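Local atomic coordinates of thiamine pyrophosphokinase (Bacillus subtilis, PDB entry 3LM8), a protein that catalyses the ATP-dependent pyrophosphorylation of thiamine to thiamine diphosphate, releasing AMP, and takes part in thiamine salvage. Residues A[56-59]-A[60-64]; A[31-34]-A[35-38]. The protein carries 1 engineered substitution. All coordinates share one frame; numbering follows the deposited sequence.

Contact 1: residues A[56-59]-A[60-64]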
loop_
_atom_site.group_PDB
_atom_site.type_symbol
_atom_site.label_atom_id
_atom_site.label_comp_id
_atom_site.label_asym_id
_atom_site.label_seq_id
_atom_site.Cartn_x
_atom_site.Cartn_y
_atom_site.Cartn_z
ATOM N N THR A 56 18.378 -3.752 -16.068
ATOM C CA THR A 56 19.361 -3.690 -17.145
ATOM C C THR A 56 20.831 -3.797 -16.737
ATOM O O THR A 56 21.215 -3.515 -15.597
ATOM C CB THR A 56 19.166 -2.393 -17.991
ATOM O OG1 THR A 56 18.467 -2.724 -19.196
ATOM C CG2 THR A 56 20.502 -1.735 -18.345
ATOM N N GLU A 57 21.637 -4.221 -17.706
ATOM C CA GLU A 57 23.080 -4.366 -17.560
ATOM C C GLU A 57 23.654 -3.150 -16.847
ATOM O O GLU A 57 24.243 -3.266 -15.771
ATOM C CB GLU A 57 23.714 -4.502 -18.949
ATOM C CG GLU A 57 22.972 -3.716 -20.050
ATOM C CD GLU A 57 22.173 -4.615 -20.995
ATOM O OE1 GLU A 57 22.810 -5.435 -21.686
ATOM O OE2 GLU A 57 20.925 -4.509 -21.054
ATOM N N GLN A 58 23.477 -1.982 -17.452
ATOM C CA GLN A 58 23.972 -0.748 -16.864
ATOM C C GLN A 58 23.335 -0.570 -15.481
ATOM O O GLN A 58 24.029 -0.355 -14.487
ATOM C CB GLN A 58 23.617 0.438 -17.765
ATOM C CG GLN A 58 24.542 1.642 -17.617
ATOM C CD GLN A 58 25.916 1.404 -18.219
ATOM O OE1 GLN A 58 26.587 0.424 -17.897
ATOM N NE2 GLN A 58 26.342 2.307 -19.096
ATOM N N GLU A 59 22.010 -0.682 -15.427
ATOM C CA GLU A 59 21.263 -0.528 -14.181
ATOM C C GLU A 59 21.869 -1.306 -13.023
ATOM O O GLU A 59 21.857 -0.836 -11.884
ATOM C CB GLU A 59 19.789 -0.942 -14.383
ATOM C CG GLU A 59 18.878 0.194 -14.887
ATOM C CD GLU A 59 17.488 -0.269 -15.347
ATOM O OE1 GLU A 59 16.628 0.602 -15.614
ATOM O OE2 GLU A 59 17.251 -1.492 -15.454
ATOM N N ARG A 60 22.400 -2.489 -13.308
ATOM C CA ARG A 60 22.991 -3.312 -12.257
ATOM C C ARG A 60 24.309 -2.665 -11.839
ATOM O O ARG A 60 24.592 -2.500 -10.645
ATOM C CB ARG A 60 23.225 -4.744 -12.767
ATOM C CG ARG A 60 23.260 -5.824 -11.674
ATOM C CD ARG A 60 23.551 -7.209 -12.262
ATOM N NE ARG A 60 23.394 -8.304 -11.300
ATOM C CZ ARG A 60 24.060 -8.411 -10.149
ATOM N NH1 ARG A 60 23.842 -9.448 -9.347
ATOM N NH2 ARG A 60 24.939 -7.480 -9.790
ATOM N N ARG A 61 25.112 -2.286 -12.827
ATOM C CA ARG A 61 26.382 -1.643 -12.534
ATOM C C ARG A 61 26.132 -0.392 -11.708
ATOM O O ARG A 61 26.771 -0.172 -10.678
ATOM C CB ARG A 61 27.103 -1.269 -13.823
ATOM C CG ARG A 61 27.568 -2.455 -14.645
ATOM C CD ARG A 61 28.832 -2.073 -15.381
ATOM N NE ARG A 61 28.711 -0.731 -15.944
ATOM C CZ ARG A 61 29.728 -0.021 -16.419
ATOM N NH1 ARG A 61 29.513 1.191 -16.911
ATOM N NH2 ARG A 61 30.959 -0.519 -16.396
ATOM N N ARG A 62 25.189 0.422 -12.168
ATOM C CA ARG A 62 24.831 1.657 -11.488
ATOM C C ARG A 62 24.453 1.388 -10.034
ATOM O O ARG A 62 24.810 2.156 -9.142
ATOM C CB ARG A 62 23.676 2.335 -12.226
ATOM C CG ARG A 62 23.404 3.763 -11.799
ATOM C CD ARG A 62 22.559 4.476 -12.847
ATOM N NE ARG A 62 23.255 4.563 -14.132
ATOM C CZ ARG A 62 22.709 5.024 -15.254
ATOM N NH1 ARG A 62 21.451 5.444 -15.264
ATOM N NH2 ARG A 62 23.424 5.066 -16.370
ATOM N N ILE A 63 23.736 0.294 -9.786
ATOM C CA ILE A 63 23.362 -0.025 -8.417
ATOM C C ILE A 63 24.617 -0.361 -7.625
ATOM O O ILE A 63 24.861 0.209 -6.567
ATOM C CB ILE A 63 22.380 -1.227 -8.338
ATOM C CG1 ILE A 63 20.987 -0.806 -8.803
ATOM C CG2 ILE A 63 22.290 -1.743 -6.908
ATOM C CD1 ILE A 63 19.950 -1.918 -8.707
ATOM N N GLU A 64 25.418 -1.282 -8.147
ATOM C CA GLU A 64 26.637 -1.701 -7.468
ATOM C C GLU A 64 27.562 -0.535 -7.130
ATOM O O GLU A 64 28.153 -0.491 -6.054
ATOM C CB GLU A 64 27.378 -2.731 -8.320
ATOM C CG GLU A 64 26.544 -3.966 -8.631
ATOM C CD GLU A 64 27.322 -5.043 -9.369
ATOM O OE1 GLU A 64 27.873 -4.747 -10.454
ATOM O OE2 GLU A 64 27.375 -6.186 -8.862
#

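Contact 2: residues A[31-34]-A[35-38]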
loop_
_atom_site.group_PDB
_atom_site.type_symbol
_atom_site.label_atom_id
_atom_site.label_comp_id
_atom_site.label_asym_id
_atom_site.label_seq_id
_atom_site.Cartn_x
_atom_site.Cartn_y
_atom_site.Cartn_z
ATOM N N VAL A 31 12.373 -3.569 -4.196
ATOM C CA VAL A 31 11.917 -4.847 -4.733
ATOM C C VAL A 31 11.898 -4.715 -6.246
ATOM O O VAL A 31 11.281 -3.806 -6.779
ATOM C CB VAL A 31 10.481 -5.194 -4.209
ATOM C CG1 VAL A 31 9.840 -6.259 -5.074
ATOM C CG2 VAL A 31 10.546 -5.667 -2.748
ATOM N N ASP A 32 12.594 -5.611 -6.933
ATOM C CA ASP A 32 12.646 -5.577 -8.392
ATOM C C ASP A 32 13.133 -4.216 -8.862
ATOM O O ASP A 32 13.911 -3.574 -8.170
ATOM C CB ASP A 32 11.257 -5.861 -8.967
ATOM C CG ASP A 32 11.263 -5.988 -10.488
ATOM O OD1 ASP A 32 12.103 -6.752 -11.021
ATOM O OD2 ASP A 32 10.422 -5.329 -11.145
ATOM N N LYS A 33 12.670 -3.786 -10.038
ATOM C CA LYS A 33 13.043 -2.488 -10.611
ATOM C C LYS A 33 12.939 -1.399 -9.546
ATOM O O LYS A 33 13.598 -0.356 -9.630
ATOM C CB LYS A 33 12.112 -2.135 -11.770
ATOM C CG LYS A 33 12.409 -2.859 -13.060
ATOM C CD LYS A 33 13.487 -2.126 -13.845
ATOM C CE LYS A 33 13.000 -0.762 -14.314
ATOM N NZ LYS A 33 14.083 0.048 -14.933
ATOM N N GLY A 34 12.106 -1.667 -8.542
ATOM C CA GLY A 34 11.888 -0.726 -7.463
ATOM C C GLY A 34 13.152 -0.211 -6.823
ATOM O O GLY A 34 13.252 0.983 -6.539
ATOM N N THR A 35 14.118 -1.088 -6.566
ATOM C CA THR A 35 15.346 -0.603 -5.965
ATOM C C THR A 35 16.004 0.378 -6.936
ATOM O O THR A 35 16.636 1.337 -6.516
ATOM C CB THR A 35 16.322 -1.754 -5.573
ATOM O OG1 THR A 35 17.629 -1.457 -6.082
ATOM C CG2 THR A 35 15.841 -3.089 -6.089
ATOM N N VAL A 36 15.832 0.153 -8.236
ATOM C CA VAL A 36 16.381 1.072 -9.230
ATOM C C VAL A 36 15.699 2.434 -9.037
ATOM O O VAL A 36 16.356 3.473 -9.017
ATOM C CB VAL A 36 16.123 0.570 -10.690
ATOM C CG1 VAL A 36 16.280 1.717 -11.683
ATOM C CG2 VAL A 36 17.105 -0.555 -11.048
ATOM N N THR A 37 14.377 2.413 -8.888
ATOM C CA THR A 37 13.593 3.625 -8.683
ATOM C C THR A 37 14.090 4.403 -7.470
ATOM O O THR A 37 14.163 5.639 -7.483
ATOM C CB THR A 37 12.113 3.294 -8.446
ATOM O OG1 THR A 37 11.677 2.335 -9.409
ATOM C CG2 THR A 37 11.265 4.529 -8.597
ATOM N N LEU A 38 14.418 3.677 -6.410
ATOM C CA LEU A 38 14.896 4.310 -5.191
ATOM C C LEU A 38 16.184 5.100 -5.432
ATOM O O LEU A 38 16.342 6.223 -4.956
ATOM C CB LEU A 38 15.126 3.247 -4.110
ATOM C CG LEU A 38 13.890 2.591 -3.497
ATOM C CD1 LEU A 38 14.309 1.357 -2.733
ATOM C CD2 LEU A 38 13.188 3.559 -2.572
#

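Contact 1: residues A[56-59]-A[60-64]
Gln58 and Arg61, three residues apart on one helix, meet through a single amide oxygen. Gln58 OE1 takes a weak bond from Arg61 NE at 3.1 Å and another weak one from Arg61 NH1 at 3.2 Å. The amide and guanidinium planes lie 20° apart, nearly parallel, with OE1 coming in obliquely, and both bonds are bent. Gln58 reaches Arg61 because its chain bends at chi2 (72°), while Arg61 folds back through bends at chi2 and chi3. Further back on the glutamine, Gln58 CG lies 3.8 Å from Arg62 NH2. The backbone of these turns is joined by i+4 hydrogen bonds, among them Arg62 N to Gln58 O at 2.7 Å and Arg60 N to Thr56 O at 2.8 Å. The helix is the connecting element of a beta-alpha-beta unit between strands 47-49 and 71-73 of the catalytic domain. Thr56 stands at its N-cap position; its own side chain makes no capping bond, but its backbone N donates to Glu59 OE2 at 2.6 Å, meeting the anti side of the carboxylate. The other oxygen, Glu59 OE1, forms a salt bridge with Lys33, fixing the carboxylate from two directions. From the next residue, Arg60 NH2 forms a salt bridge with Glu64 OE2 at 2.9 Å, one turn further along, the carboxylate lying at the guanidinium edge, and Arg60 also makes a cation-pi contact with Phe52.

Contact 2: residues A[31-34]-A[35-38]
Gly34 O accepts the amide of Leu38, an i+4 bond of an opening helical turn, with Leu38 N to Gly34 O at 2.9 Å. This is the strand-to-helix junction of a beta-alpha-beta unit: strand 26-31 ends at Val31, Asp32 turns the chain with a positive phi of 56°, and helix 33-41 leads on toward strand 47-49. Thr35 N also donates to Asp32 O at 3.0 Å and Thr37 N to Lys33 O at the same distance, although the places of both oxygens are less sure. Gly34 is buried. Two side chains of the next turn sit against Gly34 O. Thr37 CB rests 3.2 Å from Gly34 O, and Leu38, with CG anti to its own carbonyl carbon (chi1 -71°), sets that atom 3.5 Å from Gly34 O. Leu38 continues onto Val7 and Pro45, while Thr37 touches Val7 and Lys12; a bound magnesium ion is about 5 Å from the Thr37 side chain. Lys33 bends at chi2 and chi3, its ammonium group pairing with Glu59, and Lys33 NZ stays 4.3 Å from Val36 CG1.

Both contacts are first turns of helices that bridge parallel strands of the same sheet, in consecutive beta-alpha-beta units: contact 2 follows strand 26-31 and contact 1 follows strand 47-49. Contact 2 is buried and relies on backbone bonds, small side chains and aliphatic groups; contact 1 lies at the surface, where glutamine, glutamates and arginines dominate and Ile63 alone is buried. Their centres are 11 Å apart and the helices touch. Glu59 OE1 of contact 1 meets Lys33 NZ of contact 2 at 2.7 Å in a salt bridge, and one turn along the helix Ile63 CD1 packs on Thr35 OG1 at 3.5 Å and on Val36 CG2 at 3.9 Å.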